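Local coordinates for kojibiose phosphorylase (Gut metagenome, PDB 6W0P), which belongs to the phosphorylases of glycoside hydrolase family 65, with an N-terminal beta-sandwich domain, a central catalytic domain and a C-terminal domain, at residues 147-159 and 245-257. Numbering follows the deposited sequence.
Sequences MSDCENAYQMISF and KTITRYVTNIIDK
The guanidinium of R249 meets the amide of Q155 edge-on: OE1 lies in the guanidinium plane and accepts from both NE (2.7 Å) and NH2 (2.8 Å), the NH2 bond using a lone pair of the oxygen. The two planes are turned 42° apart. Q155 reaches this edge because its chain is fully extended, with CG anti to the backbone N (chi1 -175°), and runs alongside R249. On the opposite face of the sheet the rings of Y154 and Y250 meet obliquely, CD1 of Y154 lying 3.8 Å from CD2 of Y250; their hydroxyls turn to D146 and F280 O. Farther along that face an amide suits N152, for OD1 accepts from the T252 hydroxyl (2.8 Å), which sits above the carbonyl plane, while ND2 donates to Y154 OH. Beneath these side chains, strands 152-161 and 245-256 pair antiparallel from N152–T252 to F159–K245, and N253 N adds a bond to E151 O. I157 and I247, with F159, pack on strand 165-174 of the second sheet, and small A153 fits against F91, all on the Q155 face, as in a beta-sandwich; beta-branched I247 and V251 suit an extended strand. Within this buried layer R249 NH1 reaches H172 O and Q155 NE2 reaches F92 O. The two polar ends are thus satisfied, and the nearby positive charge would probably polarise the Q155 carbonyl and strengthen its paired bonds.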
loop_
_atom_site.group_PDB
_atom_site.type_symbol
_atom_site.label_atom_id
_atom_site.label_comp_id
_atom_site.label_asym_id
_atom_site.label_seq_id
_atom_site.Cartn_x
_atom_site.Cartn_y
_atom_site.Cartn_z
ATOM N N MET A 147 -33.006 -2.739 -28.090
ATOM C CA MET A 147 -31.740 -2.026 -28.434
ATOM C C MET A 147 -32.010 -0.561 -28.782
ATOM O O MET A 147 -31.045 0.197 -28.679
ATOM C CB MET A 147 -31.008 -2.681 -29.604
ATOM C CG MET A 147 -30.622 -4.100 -29.307
ATOM S SD MET A 147 -29.560 -4.296 -27.860
ATOM C CE MET A 147 -28.051 -3.563 -28.477
ATOM N N SER A 148 -33.245 -0.181 -29.137
ATOM C CA SER A 148 -33.650 1.219 -29.473
ATOM C C SER A 148 -34.281 1.916 -28.254
ATOM O O SER A 148 -33.754 2.958 -27.831
ATOM C CB SER A 148 -34.581 1.250 -30.661
ATOM O OG SER A 148 -34.305 0.155 -31.530
ATOM N N ASP A 149 -35.386 1.386 -27.724
ATOM C CA ASP A 149 -36.067 1.926 -26.512
ATOM C C ASP A 149 -35.515 1.180 -25.303
ATOM O O ASP A 149 -36.167 0.225 -24.862
ATOM C CB ASP A 149 -37.592 1.811 -26.620
ATOM C CG ASP A 149 -38.158 2.569 -27.809
ATOM O OD1 ASP A 149 -38.058 3.803 -27.785
ATOM O OD2 ASP A 149 -38.665 1.912 -28.761
ATOM N N CYS A 150 -34.342 1.588 -24.813
ATOM C CA CYS A 150 -33.413 0.724 -24.028
ATOM C C CYS A 150 -33.889 0.556 -22.581
ATOM O O CYS A 150 -33.347 -0.324 -21.881
ATOM C CB CYS A 150 -31.993 1.267 -24.083
ATOM S SG CYS A 150 -31.404 1.487 -25.781
ATOM N N GLU A 151 -34.911 1.320 -22.184
ATOM C CA GLU A 151 -35.605 1.210 -20.876
ATOM C C GLU A 151 -36.367 -0.116 -20.796
ATOM O O GLU A 151 -36.659 -0.533 -19.660
ATOM C CB GLU A 151 -36.566 2.380 -20.681
ATOM C CG GLU A 151 -35.908 3.741 -20.854
ATOM C CD GLU A 151 -36.001 4.335 -22.255
ATOM O OE1 GLU A 151 -36.392 3.610 -23.239
ATOM O OE2 GLU A 151 -35.660 5.524 -22.376
ATOM N N ASN A 152 -36.689 -0.743 -21.934
ATOM C CA ASN A 152 -37.525 -1.967 -21.982
ATOM C C ASN A 152 -36.695 -3.245 -22.092
ATOM O O ASN A 152 -35.677 -3.255 -22.812
ATOM C CB ASN A 152 -38.492 -1.965 -23.154
ATOM C CG ASN A 152 -39.346 -0.721 -23.192
ATOM O OD1 ASN A 152 -39.536 -0.084 -22.159
ATOM N ND2 ASN A 152 -39.860 -0.397 -24.368
ATOM N N ALA A 153 -37.223 -4.306 -21.468
ATOM C CA ALA A 153 -36.767 -5.716 -21.530
ATOM C C ALA A 153 -37.997 -6.606 -21.701
ATOM O O ALA A 153 -39.067 -6.265 -21.164
ATOM C CB ALA A 153 -36.014 -6.092 -20.272
ATOM N N TYR A 154 -37.851 -7.724 -22.386
ATOM C CA TYR A 154 -38.969 -8.643 -22.682
ATOM C C TYR A 154 -38.558 -10.066 -22.327
ATOM O O TYR A 154 -37.376 -10.468 -22.539
ATOM C CB TYR A 154 -39.343 -8.525 -24.156
ATOM C CG TYR A 154 -39.454 -7.093 -24.612
ATOM C CD1 TYR A 154 -40.388 -6.243 -24.048
ATOM C CD2 TYR A 154 -38.619 -6.584 -25.597
ATOM C CE1 TYR A 154 -40.488 -4.925 -24.451
ATOM C CE2 TYR A 154 -38.713 -5.269 -26.013
ATOM C CZ TYR A 154 -39.668 -4.440 -25.460
ATOM O OH TYR A 154 -39.738 -3.135 -25.855
ATOM N N GLN A 155 -39.530 -10.835 -21.856
ATOM C CA GLN A 155 -39.330 -12.251 -21.489
ATOM C C GLN A 155 -40.559 -13.013 -21.944
ATOM O O GLN A 155 -41.663 -12.506 -21.753
ATOM C CB GLN A 155 -39.136 -12.401 -19.983
ATOM C CG GLN A 155 -38.809 -13.818 -19.544
ATOM C CD GLN A 155 -38.697 -13.875 -18.043
ATOM O OE1 GLN A 155 -39.569 -13.386 -17.325
ATOM N NE2 GLN A 155 -37.600 -14.447 -17.563
ATOM N N MET A 156 -40.348 -14.174 -22.531
ATOM C CA MET A 156 -41.420 -15.082 -22.952
ATOM C C MET A 156 -41.094 -16.450 -22.362
ATOM O O MET A 156 -39.927 -16.870 -22.435
ATOM C CB MET A 156 -41.534 -15.162 -24.474
ATOM C CG MET A 156 -42.751 -15.924 -24.943
ATOM S SD MET A 156 -43.008 -15.822 -26.729
ATOM C CE MET A 156 -41.527 -16.590 -27.406
ATOM N N ILE A 157 -42.101 -17.063 -21.741
ATOM C CA ILE A 157 -42.030 -18.395 -21.092
ATOM C C ILE A 157 -43.158 -19.245 -21.680
ATOM O O ILE A 157 -44.333 -18.835 -21.571
ATOM C CB ILE A 157 -42.144 -18.267 -19.561
ATOM C CG1 ILE A 157 -41.171 -17.231 -18.998
ATOM C CG2 ILE A 157 -41.952 -19.625 -18.912
ATOM C CD1 ILE A 157 -41.515 -16.759 -17.606
ATOM N N SER A 158 -42.794 -20.376 -22.282
ATOM C CA SER A 158 -43.733 -21.405 -22.780
ATOM C C SER A 158 -43.532 -22.739 -22.036
ATOM O O SER A 158 -42.387 -23.097 -21.699
ATOM C CB SER A 158 -43.576 -21.578 -24.242
ATOM O OG SER A 158 -42.514 -22.459 -24.505
ATOM N N PHE A 159 -44.632 -23.458 -21.821
ATOM C CA PHE A 159 -44.691 -24.771 -21.139
ATOM C C PHE A 159 -45.353 -25.763 -22.100
ATOM O O PHE A 159 -46.379 -25.403 -22.712
ATOM C CB PHE A 159 -45.487 -24.633 -19.839
ATOM C CG PHE A 159 -44.913 -23.690 -18.809
ATOM C CD1 PHE A 159 -44.006 -24.134 -17.863
ATOM C CD2 PHE A 159 -45.318 -22.370 -18.748
ATOM C CE1 PHE A 159 -43.499 -23.277 -16.904
ATOM C CE2 PHE A 159 -44.806 -21.512 -17.790
ATOM C CZ PHE A 159 -43.903 -21.968 -16.865
ATOM N N LYS A 245 -48.416 -23.576 -23.717
ATOM C CA LYS A 245 -48.970 -22.429 -22.969
ATOM C C LYS A 245 -47.837 -21.416 -22.811
ATOM O O LYS A 245 -46.808 -21.787 -22.237
ATOM C CB LYS A 245 -49.507 -22.922 -21.620
ATOM C CG LYS A 245 -50.044 -21.844 -20.698
ATOM C CD LYS A 245 -51.387 -21.316 -21.152
ATOM C CE LYS A 245 -51.853 -20.107 -20.358
ATOM N NZ LYS A 245 -52.572 -19.127 -21.217
ATOM N N THR A 246 -48.004 -20.207 -23.337
ATOM C CA THR A 246 -46.950 -19.160 -23.342
ATOM C C THR A 246 -47.486 -17.966 -22.576
ATOM O O THR A 246 -48.654 -17.730 -22.687
ATOM C CB THR A 246 -46.515 -18.701 -24.745
ATOM O OG1 THR A 246 -47.555 -17.934 -25.355
ATOM C CG2 THR A 246 -46.190 -19.840 -25.679
ATOM N N ILE A 247 -46.607 -17.235 -21.902
ATOM C CA ILE A 247 -46.878 -15.892 -21.325
ATOM C C ILE A 247 -45.716 -14.978 -21.739
ATOM O O ILE A 247 -44.575 -15.479 -21.828
ATOM C CB ILE A 247 -47.059 -16.004 -19.800
ATOM C CG1 ILE A 247 -47.384 -14.661 -19.152
ATOM C CG2 ILE A 247 -45.861 -16.654 -19.140
ATOM C CD1 ILE A 247 -47.807 -14.789 -17.690
ATOM N N THR A 248 -45.997 -13.701 -22.008
ATOM C CA THR A 248 -44.968 -12.672 -22.296
ATOM C C THR A 248 -44.934 -11.666 -21.150
ATOM O O THR A 248 -45.999 -11.125 -20.821
ATOM C CB THR A 248 -45.242 -11.990 -23.637
ATOM O OG1 THR A 248 -45.316 -13.061 -24.571
ATOM C CG2 THR A 248 -44.180 -10.983 -24.013
ATOM N N ARG A 249 -43.757 -11.466 -20.559
ATOM C CA ARG A 249 -43.480 -10.391 -19.580
ATOM C C ARG A 249 -42.819 -9.195 -20.282
ATOM O O ARG A 249 -41.732 -9.382 -20.889
ATOM C CB ARG A 249 -42.549 -10.895 -18.479
ATOM C CG ARG A 249 -42.529 -9.972 -17.275
ATOM C CD ARG A 249 -41.186 -9.911 -16.596
ATOM N NE ARG A 249 -40.703 -11.209 -16.142
ATOM C CZ ARG A 249 -40.364 -11.501 -14.898
ATOM N NH1 ARG A 249 -40.508 -10.602 -13.946
ATOM N NH2 ARG A 249 -39.855 -12.686 -14.601
ATOM N N TYR A 250 -43.448 -8.022 -20.166
ATOM C CA TYR A 250 -42.901 -6.698 -20.549
ATOM C C TYR A 250 -42.355 -6.024 -19.292
ATOM O O TYR A 250 -43.077 -5.980 -18.264
ATOM C CB TYR A 250 -43.985 -5.848 -21.208
ATOM C CG TYR A 250 -44.613 -6.520 -22.401
ATOM C CD1 TYR A 250 -45.673 -7.389 -22.238
ATOM C CD2 TYR A 250 -44.131 -6.322 -23.690
ATOM C CE1 TYR A 250 -46.265 -8.021 -23.321
ATOM C CE2 TYR A 250 -44.699 -6.968 -24.784
ATOM C CZ TYR A 250 -45.781 -7.817 -24.600
ATOM O OH TYR A 250 -46.407 -8.460 -25.626
ATOM N N VAL A 251 -41.115 -5.547 -19.360
ATOM C CA VAL A 251 -40.453 -4.788 -18.260
ATOM C C VAL A 251 -40.038 -3.400 -18.778
ATOM O O VAL A 251 -39.592 -3.315 -19.913
ATOM C CB VAL A 251 -39.255 -5.580 -17.706
ATOM C CG1 VAL A 251 -38.574 -4.864 -16.550
ATOM C CG2 VAL A 251 -39.664 -6.985 -17.297
ATOM N N THR A 252 -40.227 -2.361 -17.963
ATOM C CA THR A 252 -39.673 -0.999 -18.154
ATOM C C THR A 252 -38.978 -0.581 -16.854
ATOM O O THR A 252 -39.561 -0.757 -15.797
ATOM C CB THR A 252 -40.739 -0.018 -18.641
ATOM O OG1 THR A 252 -41.148 -0.451 -19.939
ATOM C CG2 THR A 252 -40.227 1.402 -18.708
ATOM N N ASN A 253 -37.718 -0.149 -16.956
ATOM C CA ASN A 253 -36.882 0.334 -15.835
ATOM C C ASN A 253 -36.558 1.790 -16.150
ATOM O O ASN A 253 -35.982 2.044 -17.247
ATOM C CB ASN A 253 -35.658 -0.564 -15.650
ATOM C CG ASN A 253 -36.038 -1.976 -15.266
ATOM O OD1 ASN A 253 -36.671 -2.194 -14.238
ATOM N ND2 ASN A 253 -35.676 -2.945 -16.073
ATOM N N ILE A 254 -36.982 2.717 -15.284
ATOM C CA ILE A 254 -36.674 4.168 -15.430
ATOM C C ILE A 254 -35.738 4.559 -14.285
ATOM O O ILE A 254 -36.143 4.425 -13.105
ATOM C CB ILE A 254 -37.943 5.041 -15.469
ATOM C CG1 ILE A 254 -38.950 4.562 -16.512
ATOM C CG2 ILE A 254 -37.555 6.493 -15.710
ATOM C CD1 ILE A 254 -38.451 4.663 -17.953
ATOM N N ILE A 255 -34.548 5.045 -14.625
ATOM C CA ILE A 255 -33.494 5.391 -13.634
ATOM C C ILE A 255 -33.361 6.913 -13.588
ATOM O O ILE A 255 -33.652 7.565 -14.603
ATOM C CB ILE A 255 -32.152 4.707 -13.972
ATOM C CG1 ILE A 255 -31.531 5.255 -15.257
ATOM C CG2 ILE A 255 -32.326 3.206 -14.041
ATOM C CD1 ILE A 255 -30.130 4.763 -15.508
ATOM N N ASP A 256 -32.961 7.441 -12.432
ATOM C CA ASP A 256 -32.508 8.846 -12.283
ATOM C C ASP A 256 -31.108 8.815 -11.660
ATOM O O ASP A 256 -31.000 8.638 -10.421
ATOM C CB ASP A 256 -33.493 9.683 -11.461
ATOM C CG ASP A 256 -33.022 11.113 -11.272
ATOM O OD1 ASP A 256 -32.186 11.566 -12.083
ATOM O OD2 ASP A 256 -33.471 11.747 -10.306
ATOM N N LYS A 257 -30.079 8.979 -12.490
ATOM C CA LYS A 257 -28.662 8.935 -12.059
ATOM C C LYS A 257 -28.309 10.205 -11.265
ATOM O O LYS A 257 -27.327 10.150 -10.528
ATOM C CB LYS A 257 -27.756 8.721 -13.279
ATOM C CG LYS A 257 -27.912 7.366 -13.963
ATOM C CD LYS A 257 -26.863 7.088 -15.017
ATOM C CE LYS A 257 -27.146 7.769 -16.341
ATOM N NZ LYS A 257 -25.902 7.990 -17.120
HETATM O O HOH W 1 -34.133 -1.911 -18.762
#